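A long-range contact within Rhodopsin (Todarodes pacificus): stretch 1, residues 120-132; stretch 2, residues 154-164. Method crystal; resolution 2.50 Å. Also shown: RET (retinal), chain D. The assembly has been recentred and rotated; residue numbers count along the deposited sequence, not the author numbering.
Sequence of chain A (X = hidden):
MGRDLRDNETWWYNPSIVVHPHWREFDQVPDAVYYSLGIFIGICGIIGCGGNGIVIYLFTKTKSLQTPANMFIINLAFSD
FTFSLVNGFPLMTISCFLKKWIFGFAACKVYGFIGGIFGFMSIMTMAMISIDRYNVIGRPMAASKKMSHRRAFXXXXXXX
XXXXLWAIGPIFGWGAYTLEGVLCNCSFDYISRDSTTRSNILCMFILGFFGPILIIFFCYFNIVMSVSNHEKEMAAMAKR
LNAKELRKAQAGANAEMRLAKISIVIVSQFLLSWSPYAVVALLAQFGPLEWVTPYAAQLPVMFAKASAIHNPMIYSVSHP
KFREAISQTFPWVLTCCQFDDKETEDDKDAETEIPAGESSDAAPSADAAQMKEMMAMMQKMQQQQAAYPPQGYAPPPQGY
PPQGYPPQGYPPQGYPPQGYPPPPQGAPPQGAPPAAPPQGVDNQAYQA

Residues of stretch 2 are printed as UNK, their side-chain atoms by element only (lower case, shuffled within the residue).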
ATOM      1  N   PHE A 120       1.979  -7.139   2.406  1.00 47.46           N
ATOM      2  CA  PHE A 120       0.754  -7.921   2.268  1.00 49.62           C
ATOM      3  C   PHE A 120      -0.400  -7.146   2.889  1.00 50.30           C
ATOM      4  O   PHE A 120      -1.539  -7.253   2.450  1.00 52.49           O
ATOM      5  CB  PHE A 120       0.882  -9.283   2.978  1.00 49.31           C
ATOM      6  CG  PHE A 120       1.845 -10.239   2.324  1.00 44.46           C
ATOM      7  CD1 PHE A 120       2.607 -11.101   3.103  1.00 44.23           C
ATOM      8  CD2 PHE A 120       1.979 -10.288   0.938  1.00 45.35           C
ATOM      9  CE1 PHE A 120       3.502 -12.012   2.520  1.00 45.50           C
ATOM     10  CE2 PHE A 120       2.866 -11.190   0.335  1.00 47.09           C
ATOM     11  CZ  PHE A 120       3.635 -12.060   1.136  1.00 46.88           C
ATOM     12  N   MET A 121      -0.089  -6.359   3.913  1.00 53.82           N
ATOM     13  CA  MET A 121      -1.098  -5.577   4.621  1.00 50.63           C
ATOM     14  C   MET A 121      -1.596  -4.386   3.824  1.00 50.18           C
ATOM     15  O   MET A 121      -2.781  -4.073   3.867  1.00 52.74           O
ATOM     16  CB  MET A 121      -0.567  -5.097   5.966  1.00 51.00           C
ATOM     17  CG  MET A 121      -1.665  -4.645   6.917  1.00 52.48           C
ATOM     18  SD  MET A 121      -1.137  -4.572   8.661  1.00 57.64           S
ATOM     19  CE  MET A 121      -0.979  -2.839   8.893  1.00 57.71           C
ATOM     20  N   SER A 122      -0.714  -3.722   3.090  1.00 48.58           N
ATOM     21  CA  SER A 122      -1.164  -2.584   2.317  1.00 50.45           C
ATOM     22  C   SER A 122      -2.188  -2.935   1.227  1.00 50.78           C
ATOM     23  O   SER A 122      -3.156  -2.196   1.028  1.00 50.60           O
ATOM     24  CB  SER A 122       0.033  -1.834   1.736  1.00 50.13           C
ATOM     25  OG  SER A 122       0.671  -1.093   2.760  1.00 49.16           O
ATOM     26  N   ILE A 123      -2.003  -4.056   0.532  1.00 51.64           N
ATOM     27  CA  ILE A 123      -2.964  -4.456  -0.500  1.00 53.82           C
ATOM     28  C   ILE A 123      -4.239  -5.014   0.112  1.00 52.80           C
ATOM     29  O   ILE A 123      -5.337  -4.733  -0.368  1.00 52.74           O
ATOM     30  CB  ILE A 123      -2.420  -5.539  -1.445  1.00 56.37           C
ATOM     31  CG1 ILE A 123      -1.101  -6.089  -0.905  1.00 58.22           C
ATOM     32  CG2 ILE A 123      -2.309  -4.985  -2.856  1.00 55.13           C
ATOM     33  CD1 ILE A 123      -0.617  -7.321  -1.621  1.00 60.13           C
ATOM     34  N   MET A 124      -4.107  -5.812   1.165  1.00 53.55           N
ATOM     35  CA  MET A 124      -5.298  -6.380   1.791  1.00 54.40           C
ATOM     36  C   MET A 124      -6.135  -5.265   2.422  1.00 54.77           C
ATOM     37  O   MET A 124      -7.371  -5.343   2.458  1.00 54.74           O
ATOM     38  CB  MET A 124      -4.921  -7.420   2.844  1.00 52.57           C
ATOM     39  CG  MET A 124      -6.099  -8.247   3.302  1.00 53.91           C
ATOM     40  SD  MET A 124      -7.090  -8.872   1.917  1.00 54.29           S
ATOM     41  CE  MET A 124      -6.222 -10.352   1.487  1.00 52.31           C
ATOM     42  N   THR A 125      -5.466  -4.225   2.917  1.00 52.42           N
ATOM     43  CA  THR A 125      -6.190  -3.114   3.506  1.00 50.91           C
ATOM     44  C   THR A 125      -6.923  -2.465   2.348  1.00 49.72           C
ATOM     45  O   THR A 125      -8.096  -2.124   2.465  1.00 46.60           O
ATOM     46  CB  THR A 125      -5.258  -2.065   4.154  1.00 50.86           C
ATOM     47  OG1 THR A 125      -4.547  -2.659   5.239  1.00 50.78           O
ATOM     48  CG2 THR A 125      -6.067  -0.892   4.686  1.00 47.59           C
ATOM     49  N   MET A 126      -6.225  -2.298   1.228  1.00 50.05           N
ATOM     50  CA  MET A 126      -6.849  -1.705   0.054  1.00 52.27           C
ATOM     51  C   MET A 126      -8.047  -2.570  -0.336  1.00 53.64           C
ATOM     52  O   MET A 126      -9.090  -2.055  -0.737  1.00 52.59           O
ATOM     53  CB  MET A 126      -5.847  -1.591  -1.102  1.00 51.31           C
ATOM     54  CG  MET A 126      -4.878  -0.423  -0.953  1.00 52.04           C
ATOM     55  SD  MET A 126      -3.697  -0.243  -2.321  1.00 56.93           S
ATOM     56  CE  MET A 126      -2.157   0.065  -1.442  1.00 54.16           C
ATOM     57  N   ALA A 127      -7.906  -3.886  -0.188  1.00 54.04           N
ATOM     58  CA  ALA A 127      -9.002  -4.791  -0.508  1.00 53.60           C
ATOM     59  C   ALA A 127     -10.222  -4.410   0.344  1.00 55.66           C
ATOM     60  O   ALA A 127     -11.328  -4.261  -0.180  1.00 57.40           O
ATOM     61  CB  ALA A 127      -8.591  -6.233  -0.231  1.00 55.96           C
ATOM     62  N   MET A 128     -10.017  -4.252   1.654  1.00 55.64           N
ATOM     63  CA  MET A 128     -11.102  -3.877   2.553  1.00 55.03           C
ATOM     64  C   MET A 128     -11.688  -2.536   2.127  1.00 55.92           C
ATOM     65  O   MET A 128     -12.885  -2.274   2.307  1.00 54.67           O
ATOM     66  CB  MET A 128     -10.606  -3.750   3.993  1.00 56.16           C
ATOM     67  CG  MET A 128     -10.009  -5.008   4.563  1.00 58.22           C
ATOM     68  SD  MET A 128     -11.104  -6.412   4.328  1.00 63.61           S
ATOM     69  CE  MET A 128      -9.937  -7.607   3.708  1.00 61.34           C
ATOM     70  N   ILE A 129     -10.841  -1.674   1.574  1.00 56.68           N
ATOM     71  CA  ILE A 129     -11.302  -0.374   1.137  1.00 58.09           C
ATOM     72  C   ILE A 129     -12.124  -0.529  -0.129  1.00 59.58           C
ATOM     73  O   ILE A 129     -13.109   0.182  -0.329  1.00 60.85           O
ATOM     74  CB  ILE A 129     -10.137   0.582   0.850  1.00 57.54           C
ATOM     75  CG1 ILE A 129      -9.341   0.834   2.130  1.00 58.96           C
ATOM     76  CG2 ILE A 129     -10.679   1.902   0.297  1.00 57.74           C
ATOM     77  CD1 ILE A 129      -8.097   1.698   1.931  1.00 56.78           C
ATOM     78  N   SER A 130     -11.720  -1.466  -0.980  1.00 59.39           N
ATOM     79  CA  SER A 130     -12.425  -1.711  -2.231  1.00 59.21           C
ATOM     80  C   SER A 130     -13.800  -2.302  -1.940  1.00 58.89           C
ATOM     81  O   SER A 130     -14.733  -2.152  -2.732  1.00 61.70           O
ATOM     82  CB  SER A 130     -11.633  -2.678  -3.112  1.00 59.60           C
ATOM     83  OG  SER A 130     -11.640  -3.982  -2.560  1.00 61.77           O
ATOM     84  N   ILE A 131     -13.917  -2.974  -0.798  1.00 54.87           N
ATOM     85  CA  ILE A 131     -15.175  -3.582  -0.400  1.00 51.75           C
ATOM     86  C   ILE A 131     -16.140  -2.504   0.066  1.00 54.24           C
ATOM     87  O   ILE A 131     -17.327  -2.512  -0.278  1.00 54.61           O
ATOM     88  CB  ILE A 131     -14.956  -4.587   0.726  1.00 49.74           C
ATOM     89  CG1 ILE A 131     -14.081  -5.733   0.219  1.00 48.66           C
ATOM     90  CG2 ILE A 131     -16.276  -5.103   1.225  1.00 49.85           C
ATOM     91  CD1 ILE A 131     -13.792  -6.787   1.256  1.00 51.33           C
ATOM     92  N   ASP A 132     -15.624  -1.572   0.861  1.00 54.49           N
ATOM     93  CA  ASP A 132     -16.439  -0.472   1.358  1.00 51.14           C
ATOM     94  C   ASP A 132     -16.959   0.297   0.156  1.00 49.78           C
ATOM     95  O   ASP A 132     -18.127   0.667   0.110  1.00 50.72           O
ATOM     96  CB  ASP A 132     -15.609   0.444   2.252  1.00 47.79           C
ATOM     97  CG  ASP A 132     -16.308   1.742   2.555  1.00 45.99           C
ATOM     98  OD1 ASP A 132     -15.902   2.777   2.001  1.00 43.34           O
ATOM     99  OD2 ASP A 132     -17.266   1.721   3.342  1.00 47.96           O
ATOM    100  N   UNK A 154     -13.424  -5.496  12.667  1.00 61.44           N
ATOM    101  CA  UNK A 154     -13.240  -6.921  12.392  1.00 58.77           C
ATOM    102  C   UNK A 154     -12.420  -7.085  11.116  1.00 57.95           C
ATOM    103  O   UNK A 154     -11.531  -7.925  11.038  1.00 58.68           O
ATOM    104  c   UNK A 154     -14.599  -7.639  12.209  1.00 57.93           C
ATOM    105  c   UNK A 154     -15.498  -7.365  13.413  1.00 55.27           C
ATOM    106  c   UNK A 154     -14.384  -9.136  12.070  1.00 53.58           C
ATOM    107  c   UNK A 154     -16.954  -7.711  13.171  1.00 56.37           C
ATOM    108  N   UNK A 155     -12.714  -6.271  10.111  1.00 58.41           N
ATOM    109  CA  UNK A 155     -11.981  -6.348   8.854  1.00 58.51           C
ATOM    110  C   UNK A 155     -10.468  -6.141   9.030  1.00 59.22           C
ATOM    111  O   UNK A 155      -9.677  -6.938   8.522  1.00 57.52           O
ATOM    112  s   UNK A 155     -15.055  -4.695   6.488  1.00 58.56           S
ATOM    113  c   UNK A 155     -12.577  -5.353   7.836  1.00 57.65           C
ATOM    114  c   UNK A 155     -14.488  -4.594   4.781  1.00 56.23           C
ATOM    115  c   UNK A 155     -13.874  -5.886   7.190  1.00 55.40           C
ATOM    116  N   UNK A 156     -10.048  -5.109   9.763  1.00 61.43           N
ATOM    117  CA  UNK A 156      -8.607  -4.914   9.937  1.00 62.06           C
ATOM    118  C   UNK A 156      -7.987  -6.082  10.706  1.00 61.04           C
ATOM    119  O   UNK A 156      -6.850  -6.470  10.433  1.00 59.87           O
ATOM    120  c   UNK A 156      -8.257  -3.582  10.655  1.00 62.01           C
ATOM    121  c   UNK A 156      -9.043  -2.436  10.035  1.00 58.21           C
ATOM    122  c   UNK A 156      -8.539  -3.687  12.149  1.00 64.07           C
ATOM    123  c   UNK A 156      -8.116  -2.458  12.923  1.00 65.33           C
ATOM    124  N   UNK A 157      -8.731  -6.645  11.659  1.00 60.31           N
ATOM    125  CA  UNK A 157      -8.235  -7.791  12.415  1.00 60.84           C
ATOM    126  C   UNK A 157      -7.951  -8.916  11.423  1.00 60.38           C
ATOM    127  O   UNK A 157      -6.956  -9.639  11.557  1.00 59.52           O
ATOM    128  c   UNK A 157     -10.374  -7.752  15.674  1.00 61.84           C
ATOM    129  c   UNK A 157      -9.413  -7.302  14.589  1.00 63.80           C
ATOM    130  c   UNK A 157      -9.262  -8.307  13.448  1.00 63.04           C
ATOM    131  c   UNK A 157      -8.811  -9.656  13.994  1.00 62.37           C
ATOM    132  N   UNK A 158      -8.832  -9.073  10.436  1.00 58.03           N
ATOM    133  CA  UNK A 158      -8.617 -10.098   9.423  1.00 57.94           C
ATOM    134  C   UNK A 158      -7.337  -9.726   8.680  1.00 57.32           C
ATOM    135  O   UNK A 158      -6.470 -10.570   8.437  1.00 56.05           O
ATOM    136  c   UNK A 158      -9.070 -12.189   7.118  1.00 59.72           C
ATOM    137  c   UNK A 158      -9.773 -10.154   8.425  1.00 57.69           C
ATOM    138  c   UNK A 158      -8.687 -12.822   5.924  1.00 58.69           C
ATOM    139  c   UNK A 158      -8.651 -12.100   4.739  1.00 59.75           C
ATOM    140  c   UNK A 158      -9.379 -10.127   5.938  1.00 59.76           C
ATOM    141  c   UNK A 158      -8.997 -10.751   4.742  1.00 60.31           C
ATOM    142  c   UNK A 158      -9.415 -10.839   7.134  1.00 59.01           C
ATOM    143  N   UNK A 159      -7.238  -8.450   8.319  1.00 55.16           N
ATOM    144  CA  UNK A 159      -6.077  -7.947   7.611  1.00 54.26           C
ATOM    145  C   UNK A 159      -4.792  -8.291   8.355  1.00 55.84           C
ATOM    146  O   UNK A 159      -3.858  -8.839   7.775  1.00 56.42           O
ATOM    147  c   UNK A 159      -7.417  -5.983   6.770  1.00 52.44           C
ATOM    148  c   UNK A 159      -4.894  -5.953   6.688  1.00 53.06           C
ATOM    149  c   UNK A 159      -6.120  -6.418   7.459  1.00 54.75           C
ATOM    150  N   UNK A 160      -4.738  -7.960   9.642  1.00 54.46           N
ATOM    151  CA  UNK A 160      -3.545  -8.240  10.418  1.00 53.24           C
ATOM    152  C   UNK A 160      -3.241  -9.727  10.471  1.00 52.70           C
ATOM    153  O   UNK A 160      -2.123 -10.141  10.188  1.00 54.92           O
ATOM    154  c   UNK A 160      -1.087  -3.360  12.500  1.00 51.95           C
ATOM    155  n   UNK A 160      -3.413  -3.939  11.751  1.00 53.86           N
ATOM    156  c   UNK A 160      -2.145  -4.220  12.188  1.00 52.70           C
ATOM    157  c   UNK A 160      -0.820  -6.178  12.730  1.00 51.06           C
ATOM    158  c   UNK A 160      -4.098  -5.124  11.582  1.00 53.32           C
ATOM    159  c   UNK A 160      -3.300  -6.183  11.903  1.00 52.14           C
ATOM    160  c   UNK A 160      -3.660  -7.652  11.831  1.00 54.69           C
ATOM    161  c   UNK A 160       0.233  -5.321  13.040  1.00 51.24           C
ATOM    162  c   UNK A 160      -2.035  -5.625  12.296  1.00 51.81           C
ATOM    163  c   UNK A 160       0.089  -3.927  12.923  1.00 51.28           C
ATOM    164  N   UNK A 161      -4.227 -10.540  10.820  1.00 55.76           N
ATOM    165  CA  UNK A 161      -4.005 -11.980  10.878  1.00 54.94           C
ATOM    166  C   UNK A 161      -3.509 -12.485   9.534  1.00 55.74           C
ATOM    167  O   UNK A 161      -2.490 -13.179   9.449  1.00 56.49           O
ATOM    168  c   UNK A 161      -5.580 -11.650  13.513  1.00 61.98           C
ATOM    169  c   UNK A 161      -5.289 -12.710  11.268  1.00 56.10           C
ATOM    170  c   UNK A 161      -5.424 -12.963  12.766  1.00 57.71           C
ATOM    171  c   UNK A 161      -4.175 -13.693  13.249  1.00 59.29           C
ATOM    172  N   UNK A 162      -4.232 -12.133   8.480  1.00 54.85           N
ATOM    173  CA  UNK A 162      -3.867 -12.534   7.133  1.00 56.70           C
ATOM    174  C   UNK A 162      -2.406 -12.174   6.843  1.00 55.78           C
ATOM    175  O   UNK A 162      -1.588 -13.047   6.557  1.00 54.64           O
ATOM    176  n   UNK A 162      -3.939 -12.263   2.578  1.00 71.01           N
ATOM    177  c   UNK A 162      -6.033 -15.282   2.212  1.00 71.69           C
ATOM    178  c   UNK A 162      -6.492 -15.326   3.540  1.00 72.35           C
ATOM    179  c   UNK A 162      -5.176 -14.302   1.785  1.00 72.04           C
ATOM    180  c   UNK A 162      -6.091 -14.371   4.470  1.00 72.19           C
ATOM    181  c   UNK A 162      -4.798 -11.839   6.139  1.00 62.44           C
ATOM    182  c   UNK A 162      -5.216 -13.357   4.059  1.00 70.90           C
ATOM    183  c   UNK A 162      -3.846 -11.610   3.785  1.00 68.74           C
ATOM    184  c   UNK A 162      -4.612 -12.240   4.719  1.00 67.49           C
ATOM    185  c   UNK A 162      -4.774 -13.340   2.720  1.00 70.99           C
ATOM    186  N   UNK A 163      -2.085 -10.885   6.943  1.00 55.56           N
ATOM    187  CA  UNK A 163      -0.733 -10.387   6.684  1.00 54.28           C
ATOM    188  C   UNK A 163       0.366 -11.125   7.445  1.00 53.71           C
ATOM    189  O   UNK A 163       1.384 -11.499   6.872  1.00 53.35           O
ATOM    190  c   UNK A 163      -0.650  -8.907   7.016  1.00 53.85           C
ATOM    191  o   UNK A 163      -1.575  -8.173   6.246  1.00 53.25           O
ATOM    192  N   UNK A 164       0.170 -11.320   8.740  1.00 52.72           N
ATOM    193  CA  UNK A 164       1.175 -12.014   9.513  1.00 52.72           C
ATOM    194  C   UNK A 164       1.288 -13.450   9.023  1.00 53.69           C
ATOM    195  O   UNK A 164       2.394 -13.957   8.818  1.00 53.58           O
ATOM    196  c   UNK A 164       1.954 -12.664  11.809  1.00 49.25           C
ATOM    197  c   UNK A 164       0.827 -12.017  11.008  1.00 52.55           C
ATOM    198  c   UNK A 164       0.578 -10.597  11.469  1.00 47.81           C
TER
HETATM  199  C1  RET D1000       5.297 -10.582  -3.714  1.00 54.64           C
HETATM  200  C2  RET D1000       4.442 -10.050  -4.899  1.00 56.03           C
HETATM  201  C3  RET D1000       4.107  -8.569  -4.856  1.00 59.21           C
HETATM  202  C4  RET D1000       3.508  -8.134  -3.507  1.00 58.46           C
HETATM  203  C5  RET D1000       4.303  -8.652  -2.308  1.00 58.59           C
HETATM  204  C6  RET D1000       5.120  -9.753  -2.378  1.00 57.36           C
HETATM  205  C7  RET D1000       5.919 -10.251  -1.182  1.00 56.24           C
HETATM  206  C8  RET D1000       7.037  -9.598  -0.639  1.00 54.05           C
HETATM  207  C9  RET D1000       7.873  -9.887   0.534  1.00 52.16           C
HETATM  208  C10 RET D1000       8.845  -8.984   0.719  1.00 49.84           C
HETATM  209  C11 RET D1000       9.835  -8.847   1.765  1.00 47.63           C
HETATM  210  C12 RET D1000      10.804  -7.889   1.885  1.00 49.35           C
HETATM  211  C13 RET D1000      11.305  -6.760   1.009  1.00 46.46           C
HETATM  212  C14 RET D1000      12.262  -5.904   1.479  1.00 41.26           C
HETATM  213  C15 RET D1000      12.812  -4.797   0.688  1.00 39.18           C
HETATM  214  C16 RET D1000       4.963 -12.055  -3.479  1.00 52.61           C
HETATM  215  C17 RET D1000       6.776 -10.561  -4.224  1.00 51.45           C
HETATM  216  C18 RET D1000       4.045  -7.781  -1.107  1.00 58.95           C
HETATM  217  C19 RET D1000       7.577 -11.079   1.422  1.00 49.13           C
HETATM  218  C20 RET D1000      10.688  -6.647  -0.403  1.00 45.59           C

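Position 154 carries four side-chain carbons, forked at the first, with one arm two carbons long. That is isoleucine, and Ile154 lies out of reach of stretch 1. At position 155 the chain is unbranched: two carbons, a sulfur, a terminal carbon. This is methionine; Met155 CE lies 3.8 Å from Met128 O and 4.0 Å from Ile131 CG2. Positions 156 and 157 each repeat the four-carbon pattern forked at the first atom, giving Ile156 and Ile157, neither of which touches stretch 1.

Position 158 has one carbon leading to a ring of six carbons with no further atom, hence phenylalanine. The edge of the Phe158 ring receives Met128 CE, 3.4 Å from Phe158 CD2, while Met124 SD approaches obliquely, 3.9 Å from Phe158 CE2. Position 159 shows one carbon bearing two others, packed among four residues of stretch 1: valine. Val159 CG1 is 3.5 Å from Met121 CG and 3.6 Å from Thr125 OG1, and Val159 CG2 is 3.5 Å from Met128 CG.

At position 160, one carbon leads to fused five- and six-membered rings of eight carbons and one nitrogen, the signature of tryptophan. The CA-to-CB bond of Trp160 points away, yet its ring returns: Met121 SD stands over one face, 15° off the normal of the five-membered ring. Position 161 has four carbons forked at the second, so it is leucine; Leu161 is on the surface, out of reach. Position 162 has the same fused nine-atom ring system as 160, again tryptophan. Met124 CE sits over a face of Trp162, 3.2 Å from Trp162 NE1, in a CH-pi contact.

Position 163 has one carbon and one oxygen, pressed against the Met121 backbone: serine. Ser163 OG donates to Val159 O at 2.8 Å within its own helix; it lies 3.1 Å from Met121 CA, but no hydrogen bond crosses to stretch 1. Position 164 has one carbon bearing two, giving Val164, which points away.

The helices run roughly antiparallel, at 148°, with axes approaching to 9.0 Å. Their backbones come closest where the small Ser163 meets Met121, the CA atoms of Met121 and Ser163 being 5.2 Å apart; the CA atoms of Met128 and Met155 are 6.8 Å apart. Val159 is the knob, seated among Met121, Met124, Thr125 and Met128. Around it, methionines fit their flexible chains against aromatic rings and each other, burying 621 Å² by apolar, sulfur-aromatic and CH-pi packing without a hydrogen bond across the interface.

Stretch 2, residues 154-164: IMIIFVWLWSV
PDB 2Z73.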